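PDB 5TR7: D-alanyl-D-alanine carboxypeptidase, which probably trims the terminal D-alanine from the peptide stems of cell-wall precursors, as a penicillin-binding serine carboxypeptidase of the peptidase S11 family. Local coordinates for residues A[123-127]-A[128-132]; A[157-160]-A[161-165]. All coordinates share one frame; numbering follows the deposited sequence.

Contact 1 of 2, residues A[123-127]-A[128-132]; sequences AWASS and LGMKN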
loop_
_atom_site.group_PDB
_atom_site.type_symbol
_atom_site.label_atom_id
_atom_site.label_comp_id
_atom_site.label_asym_id
_atom_site.label_seq_id
_atom_site.Cartn_x
_atom_site.Cartn_y
_atom_site.Cartn_z
ATOM N N ALA A 123 -14.926 -2.744 -6.660
ATOM C CA ALA A 123 -15.484 -4.098 -6.858
ATOM C C ALA A 123 -14.517 -5.088 -6.186
ATOM O O ALA A 123 -14.931 -5.999 -5.470
ATOM C CB ALA A 123 -15.651 -4.437 -8.328
ATOM N N TRP A 124 -13.211 -4.881 -6.346
ATOM C CA TRP A 124 -12.278 -5.791 -5.646
ATOM C C TRP A 124 -12.342 -5.653 -4.131
ATOM O O TRP A 124 -12.312 -6.657 -3.404
ATOM C CB TRP A 124 -10.855 -5.659 -6.108
ATOM C CG TRP A 124 -10.576 -6.394 -7.387
ATOM C CD1 TRP A 124 -10.420 -5.848 -8.622
ATOM C CD2 TRP A 124 -10.421 -7.816 -7.555
ATOM N NE1 TRP A 124 -10.208 -6.825 -9.536
ATOM C CE2 TRP A 124 -10.136 -8.039 -8.904
ATOM C CE3 TRP A 124 -10.482 -8.921 -6.688
ATOM C CZ2 TRP A 124 -9.950 -9.340 -9.435
ATOM C CZ3 TRP A 124 -10.267 -10.214 -7.220
ATOM C CH2 TRP A 124 -10.007 -10.389 -8.569
ATOM N N ALA A 125 -12.475 -4.428 -3.650
ATOM C CA ALA A 125 -12.547 -4.179 -2.210
ATOM C C ALA A 125 -13.736 -4.950 -1.640
ATOM O O ALA A 125 -13.659 -5.623 -0.596
ATOM C CB ALA A 125 -12.722 -2.689 -1.951
ATOM N N SER A 126 -14.829 -4.912 -2.376
ATOM C CA SER A 126 -16.004 -5.622 -1.914
ATOM C C SER A 126 -15.788 -7.159 -1.882
ATOM O O SER A 126 -16.095 -7.821 -0.908
ATOM C CB SER A 126 -17.165 -5.291 -2.822
ATOM O OG SER A 126 -18.244 -5.902 -2.315
ATOM N N SER A 127 -15.208 -7.719 -2.925
ATOM C CA SER A 127 -15.007 -9.147 -2.972
ATOM C C SER A 127 -13.948 -9.595 -1.956
ATOM O O SER A 127 -13.823 -10.774 -1.663
ATOM C CB SER A 127 -14.679 -9.548 -4.406
ATOM O OG SER A 127 -13.366 -9.206 -4.688
ATOM N N LEU A 128 -13.130 -8.665 -1.461
ATOM C CA LEU A 128 -12.168 -9.011 -0.442
ATOM C C LEU A 128 -12.765 -8.860 0.969
ATOM O O LEU A 128 -12.079 -9.186 1.894
ATOM C CB LEU A 128 -10.930 -8.156 -0.534
ATOM C CG LEU A 128 -10.041 -8.329 -1.776
ATOM C CD1 LEU A 128 -8.921 -7.314 -1.849
ATOM C CD2 LEU A 128 -9.509 -9.739 -1.953
ATOM N N GLY A 129 -14.006 -8.372 1.154
ATOM C CA GLY A 129 -14.544 -8.218 2.524
ATOM C C GLY A 129 -14.166 -6.901 3.231
ATOM O O GLY A 129 -14.289 -6.744 4.429
ATOM N N MET A 130 -13.766 -5.922 2.444
ATOM C CA MET A 130 -13.461 -4.583 2.950
ATOM C C MET A 130 -14.800 -3.801 2.951
ATOM O O MET A 130 -14.970 -2.834 2.230
ATOM C CB MET A 130 -12.413 -3.917 2.054
ATOM C CG MET A 130 -11.121 -4.754 1.951
ATOM S SD MET A 130 -9.992 -4.080 0.764
ATOM C CE MET A 130 -9.573 -2.456 1.395
ATOM N N LYS A 131 -15.693 -4.174 3.836
ATOM C CA LYS A 131 -17.031 -3.578 3.910
ATOM C C LYS A 131 -17.079 -2.140 4.423
ATOM O O LYS A 131 -18.095 -1.504 4.292
ATOM C CB LYS A 131 -17.900 -4.485 4.764
ATOM C CG LYS A 131 -17.780 -5.955 4.358
ATOM C CD LYS A 131 -18.876 -6.788 4.976
ATOM C CE LYS A 131 -18.759 -6.783 6.493
ATOM N NZ LYS A 131 -19.807 -7.637 7.138
ATOM N N ASN A 132 -15.973 -1.625 4.973
ATOM C CA ASN A 132 -15.929 -0.251 5.440
ATOM C C ASN A 132 -14.894 0.580 4.691
ATOM O O ASN A 132 -14.264 1.471 5.240
ATOM C CB ASN A 132 -15.672 -0.239 6.940
ATOM C CG ASN A 132 -16.866 -0.707 7.751
ATOM O OD1 ASN A 132 -18.017 -0.509 7.408
ATOM N ND2 ASN A 132 -16.571 -1.255 8.887
#
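Where helix 114-127 runs out, Met130 N reaches back to Ala125 O (3.1 Å) and Gly129 N to Ser126 O (3.0 Å), two backbone bonds that fold the chain over the end of the last turn. Gly129 makes the reversal with a positive phi of 85°, a conformation in which a beta carbon would press against the preceding carbonyl oxygen. Trp124 O, one residue before Ala125, is gripped twice: Leu128 N donates to it at 2.9 Å, and the hydroxyl of Ser127 adds a second bond, OG to Trp124 O at 3.0 Å. That second grip depends on a chi1 of 76°, which swings OG back over the helix backbone.

Two apolar side chains leave the turn. Leu128 starts out over the carbonyl of Trp124, its CG 3.3 Å from Trp124 O, and its far end packs on Ala159 and Tyr43. Met130 sets its CB against Ala125 O, and its sulfur then lies beside the alanine, with SD 4.1 Å from Ala125 CB. The methionine chain is extended as far as SD and bends only at the last torsion (chi3 62°), where its methyl turns off. Ala125 and Met130 are both buried and share Met40 of helix 37-50 as a neighbour, while Trp124 meets Tyr43 of the same helix edge-to-face. Beyond the turn, Asn132 N is held by the carboxylate of Asp152. The 6→1 bond to Ala125 O, the 5→2 bond to Ser126 O and the glycine in left-handed helical conformation together make a Schellman motif, here closing a helix that packs on the one carrying the predicted catalytic Lys38.

Contact 2 of 2, residues A[157-160]-A[161-165]; sequences GQAL and IRDVP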
loop_
_atom_site.group_PDB
_atom_site.type_symbol
_atom_site.label_atom_id
_atom_site.label_comp_id
_atom_site.label_asym_id
_atom_site.label_seq_id
_atom_site.Cartn_x
_atom_site.Cartn_y
_atom_site.Cartn_z
ATOM N N GLY A 157 -3.670 -5.913 2.747
ATOM C CA GLY A 157 -2.249 -6.321 2.795
ATOM C C GLY A 157 -2.169 -7.847 2.668
ATOM O O GLY A 157 -1.340 -8.376 1.934
ATOM N N GLN A 158 -3.016 -8.551 3.432
ATOM C CA GLN A 158 -3.064 -10.003 3.412
ATOM C C GLN A 158 -3.381 -10.509 1.992
ATOM O O GLN A 158 -2.753 -11.459 1.506
ATOM C CB GLN A 158 -4.150 -10.512 4.392
ATOM C CG GLN A 158 -4.374 -12.025 4.393
ATOM C CD GLN A 158 -5.600 -12.472 5.169
ATOM O OE1 GLN A 158 -6.666 -11.902 5.081
ATOM N NE2 GLN A 158 -5.406 -13.448 6.011
ATOM N N ALA A 159 -4.362 -9.883 1.348
ATOM C CA ALA A 159 -4.756 -10.274 -0.022
ATOM C C ALA A 159 -3.655 -10.069 -1.034
ATOM O O ALA A 159 -3.575 -10.820 -2.017
ATOM C CB ALA A 159 -5.985 -9.485 -0.463
ATOM N N LEU A 160 -2.856 -9.024 -0.831
ATOM C CA LEU A 160 -1.736 -8.785 -1.726
ATOM C C LEU A 160 -0.760 -9.954 -1.688
ATOM O O LEU A 160 -0.296 -10.446 -2.713
ATOM C CB LEU A 160 -0.956 -7.512 -1.372
ATOM C CG LEU A 160 -1.430 -6.159 -1.844
ATOM C CD1 LEU A 160 -0.708 -5.039 -1.062
ATOM C CD2 LEU A 160 -1.314 -6.017 -3.356
ATOM N N ILE A 161 -0.392 -10.353 -0.486
ATOM C CA ILE A 161 0.533 -11.488 -0.309
ATOM C C ILE A 161 -0.104 -12.761 -0.773
ATOM O O ILE A 161 0.489 -13.585 -1.418
ATOM C CB ILE A 161 0.807 -11.617 1.166
ATOM C CG1 ILE A 161 1.509 -10.357 1.675
ATOM C CG2 ILE A 161 1.545 -12.909 1.470
ATOM C CD1 ILE A 161 1.576 -10.274 3.199
ATOM N N ARG A 162 -1.378 -12.916 -0.485
ATOM C CA ARG A 162 -2.057 -14.168 -0.841
ATOM C C ARG A 162 -2.408 -14.375 -2.268
ATOM O O ARG A 162 -2.318 -15.512 -2.761
ATOM C CB ARG A 162 -3.399 -14.229 -0.062
ATOM C CG ARG A 162 -4.191 -15.503 -0.184
ATOM C CD ARG A 162 -5.643 -15.110 -0.438
ATOM N NE ARG A 162 -6.290 -14.462 0.651
ATOM C CZ ARG A 162 -7.299 -13.586 0.578
ATOM N NH1 ARG A 162 -7.778 -13.010 -0.517
ATOM N NH2 ARG A 162 -7.781 -13.153 1.697
ATOM N N ASP A 163 -2.915 -13.333 -2.909
ATOM C CA ASP A 163 -3.518 -13.497 -4.288
ATOM C C ASP A 163 -2.631 -13.004 -5.394
ATOM O O ASP A 163 -2.717 -13.524 -6.486
ATOM C CB ASP A 163 -4.834 -12.702 -4.388
ATOM C CG ASP A 163 -5.851 -13.050 -3.323
ATOM O OD1 ASP A 163 -5.858 -14.190 -2.895
ATOM O OD2 ASP A 163 -6.782 -12.229 -3.045
ATOM N N VAL A 164 -1.784 -11.996 -5.121
ATOM C CA VAL A 164 -0.855 -11.441 -6.158
ATOM C C VAL A 164 0.642 -11.447 -5.702
ATOM O O VAL A 164 1.286 -10.384 -5.570
ATOM C CB VAL A 164 -1.332 -10.086 -6.633
ATOM C CG1 VAL A 164 -2.689 -10.254 -7.412
ATOM C CG2 VAL A 164 -1.484 -9.118 -5.488
ATOM N N PRO A 165 1.183 -12.643 -5.469
ATOM C CA PRO A 165 2.602 -12.747 -4.926
ATOM C C PRO A 165 3.676 -12.013 -5.755
ATOM O O PRO A 165 4.540 -11.384 -5.203
ATOM C CB PRO A 165 2.850 -14.257 -4.783
ATOM C CG PRO A 165 1.683 -14.957 -5.586
ATOM C CD PRO A 165 0.529 -13.950 -5.734
#
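Ala159 O receives the N-H of Asp163 at 2.7 Å, the shortest of the backbone bonds that carry helix 150-163 through its final turn. The others follow the same i to i+4 pattern of an alpha-helix, from Ile161 N to Gly157 O and from Arg162 N to Gln158 O (2.8 Å). The last bond of the series, Val164 N to Leu160 O, is the most bent, its N-H...O angle 140°, as Val164 leaves helical angles and takes the N-cap position of the short helix 165-168.

On one flank Arg162 folds back across the turn. Its chain is bent at chi2 and chi3, which lays the guanidinium over Ala159, whose CA sits 4.1 Å from the plane and beneath its centre. NH1 forms a salt bridge with the next residue, NH1 to Asp163 OD2 at 2.8 Å, on the syn side of the carboxylate; a weaker bond goes to OD1. The same OD2 is also hydrogen-bonded to Tyr43 OH, so two partners hold the carboxylate, and the tyrosine ties the helix end to helix 37-50. The amide of Gln158 stands obliquely to the guanidinium, the two planes 48° apart, and its NE2 bonds to Tyr16 O.

On another flank Leu160 is buried against Met39, Ser42 and Tyr43 of helix 37-50, its side chain about 7 Å from that of Lys201, a predicted substrate-binding residue. Val164 CG2 lies 3.3 Å from Leu160 O and meets the leucine methyl CD2 at 3.8 Å.

Overall arrangement
Contact 1 ends helix 114-127 and contact 2 ends helix 150-163, the next helix in the chain, so the two follow in series. Their centres lie 14 Å apart, yet they touch: Leu128 CD2 of contact 1 packs at 3.8 Å from Ala159 CB of contact 2, close to the Arg162 and Asp163 side chains. Both also lean on helix 37-50, where Tyr43 is a shared neighbour. That helix carries Lys38, the predicted proton acceptor; the side chain of Leu160 in contact 2 is about 9 Å from that of Lys38 and that of Met130 in contact 1 about 12 Å, so both helix ends pack on the helix of the probable active site, contact 2 closer to it.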